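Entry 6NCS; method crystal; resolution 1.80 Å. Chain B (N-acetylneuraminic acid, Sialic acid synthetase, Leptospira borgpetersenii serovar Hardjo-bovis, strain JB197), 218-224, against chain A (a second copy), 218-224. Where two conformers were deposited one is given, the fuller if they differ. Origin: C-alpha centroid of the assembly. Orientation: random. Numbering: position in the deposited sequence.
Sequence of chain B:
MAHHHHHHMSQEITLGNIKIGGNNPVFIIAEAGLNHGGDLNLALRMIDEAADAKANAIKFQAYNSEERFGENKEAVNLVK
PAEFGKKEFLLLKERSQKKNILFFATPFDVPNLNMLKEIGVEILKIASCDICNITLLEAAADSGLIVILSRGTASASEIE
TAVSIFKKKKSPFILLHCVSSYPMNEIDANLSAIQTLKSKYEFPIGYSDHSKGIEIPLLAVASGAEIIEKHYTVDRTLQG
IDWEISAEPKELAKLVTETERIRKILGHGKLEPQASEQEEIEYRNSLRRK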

# COMPACT_ATOMS: atom_id res chain seq x y z
N LEU B 218 -7.91 -4.53 -2.58
CA LEU B 218 -6.59 -5.14 -2.44
C LEU B 218 -5.50 -4.08 -2.33
O LEU B 218 -4.57 -4.24 -1.54
CB LEU B 218 -6.33 -6.10 -3.60
CG LEU B 218 -7.24 -7.33 -3.59
CD1 LEU B 218 -7.07 -8.13 -4.87
CD2 LEU B 218 -6.95 -8.22 -2.36
N LEU B 219 -5.58 -3.00 -3.13
CA LEU B 219 -4.66 -1.90 -2.92
C LEU B 219 -4.81 -1.29 -1.53
O LEU B 219 -3.84 -0.79 -0.95
CB LEU B 219 -4.86 -0.82 -3.99
CG LEU B 219 -4.43 -1.24 -5.39
CD1 LEU B 219 -4.92 -0.22 -6.42
CD2 LEU B 219 -2.92 -1.37 -5.47
N ALA B 220 -6.03 -1.31 -0.98
CA ALA B 220 -6.22 -0.77 0.37
C ALA B 220 -5.49 -1.62 1.41
O ALA B 220 -4.92 -1.07 2.36
CB ALA B 220 -7.72 -0.70 0.68
N VAL B 221 -5.49 -2.94 1.24
CA VAL B 221 -4.66 -3.81 2.08
C VAL B 221 -3.20 -3.41 1.97
O VAL B 221 -2.50 -3.27 2.98
CB VAL B 221 -4.87 -5.29 1.69
CG1 VAL B 221 -3.90 -6.21 2.44
CG2 VAL B 221 -6.31 -5.70 1.96
N ALA B 222 -2.71 -3.20 0.74
CA ALA B 222 -1.31 -2.84 0.59
C ALA B 222 -1.02 -1.48 1.23
O ALA B 222 0.10 -1.24 1.70
CB ALA B 222 -0.90 -2.82 -0.90
N SER B 223 -2.02 -0.61 1.28
CA SER B 223 -1.83 0.70 1.89
C SER B 223 -2.10 0.70 3.39
O SER B 223 -2.09 1.78 4.01
CB SER B 223 -2.72 1.75 1.20
OG SER B 223 -4.06 1.63 1.61
N GLY B 224 -2.32 -0.46 3.99
CA GLY B 224 -2.37 -0.58 5.43
C GLY B 224 -3.70 -1.02 6.01
O GLY B 224 -3.78 -1.14 7.24
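Chain A (218-224) LLAVASG

The chain A segment repeats the conformation of its chain B counterpart almost exactly. In each copy residues 218-222 form the last part of a helix that begins earlier in the chain, and Ser A223, like Ser B223, is the first residue to leave helical phi/psi. The two helices approach to 9.0 Å between axes, with an angle of 69° between their N-to-C directions, so they cross obliquely and meet near their C-terminal ends. There the CA atoms of Ser A223 and Ser B223 lie 4.6 Å apart.

Apolar packing is centred on the two alanines. Ala A222 and Ala B222 point toward the opposing segment, and their CB atoms are 3.8 Å apart; at this distance the two methyl groups are in van der Waals contact where the helix ends meet. Each methyl also meets a leucine of the other copy: CB of Ala A222 lies 3.9 Å from CD2 of Leu B219, and CD2 of Leu A219 lies 4.0 Å from CB of Ala B222. The CA-to-CB bonds of both leucines run sideways, but in their m,t rotamers the side-chain ends come nearer to the partner.

The backbone adds polar contacts, although no direct hydrogen bond joins the segments. CA of Ser A223 makes a CA-H...O contact of 3.4 Å with O of Ala B222, reciprocated at 3.4 Å by CA of Ser B223 and O of Ala A222. A water bridges the copies through weak hydrogen bonds, donating to O of Ser A223 (3.4 Å) and O of Ser B223 (3.2 Å).

The serine hydroxyls serve their own chains: in the conformers described, OG of Ser A223 donates to O of Ala A220 at 2.9 Å, and OG of Ser B223 does likewise to O of Ala B220 at 2.9 Å. Beyond them, Gly A224 adopts phi/psi of 116/-1°, where a CB would jam against the preceding carbonyl oxygen.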

# COMPACT_ATOMS: atom_id res chain seq x y z
N LEU A 218 4.87 -2.21 -7.78
CA LEU A 218 3.59 -1.50 -7.76
C LEU A 218 2.94 -1.58 -6.38
O LEU A 218 2.40 -0.58 -5.88
CB LEU A 218 2.65 -2.07 -8.82
CG LEU A 218 3.16 -1.76 -10.24
CD1 LEU A 218 2.31 -2.47 -11.26
CD2 LEU A 218 3.11 -0.26 -10.47
N LEU A 219 2.96 -2.76 -5.76
CA LEU A 219 2.50 -2.86 -4.38
C LEU A 219 3.32 -1.96 -3.47
O LEU A 219 2.79 -1.39 -2.51
CB LEU A 219 2.53 -4.32 -3.90
CG LEU A 219 1.51 -5.24 -4.57
CD1 LEU A 219 1.76 -6.69 -4.23
CD2 LEU A 219 0.10 -4.82 -4.17
N ALA A 220 4.61 -1.80 -3.77
CA ALA A 220 5.44 -0.92 -2.94
C ALA A 220 4.98 0.52 -3.03
O ALA A 220 4.96 1.24 -2.02
CB ALA A 220 6.91 -1.05 -3.33
N VAL A 221 4.57 0.96 -4.23
CA VAL A 221 3.96 2.29 -4.38
C VAL A 221 2.71 2.40 -3.53
O VAL A 221 2.52 3.40 -2.82
CB VAL A 221 3.66 2.59 -5.86
CG1 VAL A 221 2.88 3.89 -5.99
CG2 VAL A 221 4.95 2.67 -6.67
N ALA A 222 1.83 1.39 -3.58
CA ALA A 222 0.63 1.45 -2.74
C ALA A 222 0.99 1.47 -1.26
O ALA A 222 0.25 2.05 -0.45
CB ALA A 222 -0.30 0.27 -3.04
N SER A 223 2.11 0.87 -0.88
CA SER A 223 2.51 0.86 0.52
C SER A 223 3.33 2.09 0.91
O SER A 223 3.85 2.14 2.02
CB SER A 223 3.28 -0.41 0.85
OG SER A 223 4.59 -0.35 0.33
N GLY A 224 3.46 3.07 0.02
CA GLY A 224 4.07 4.35 0.38
C GLY A 224 5.36 4.71 -0.32
O GLY A 224 5.90 5.80 -0.05
O HOH W 1 1.05 2.36 3.90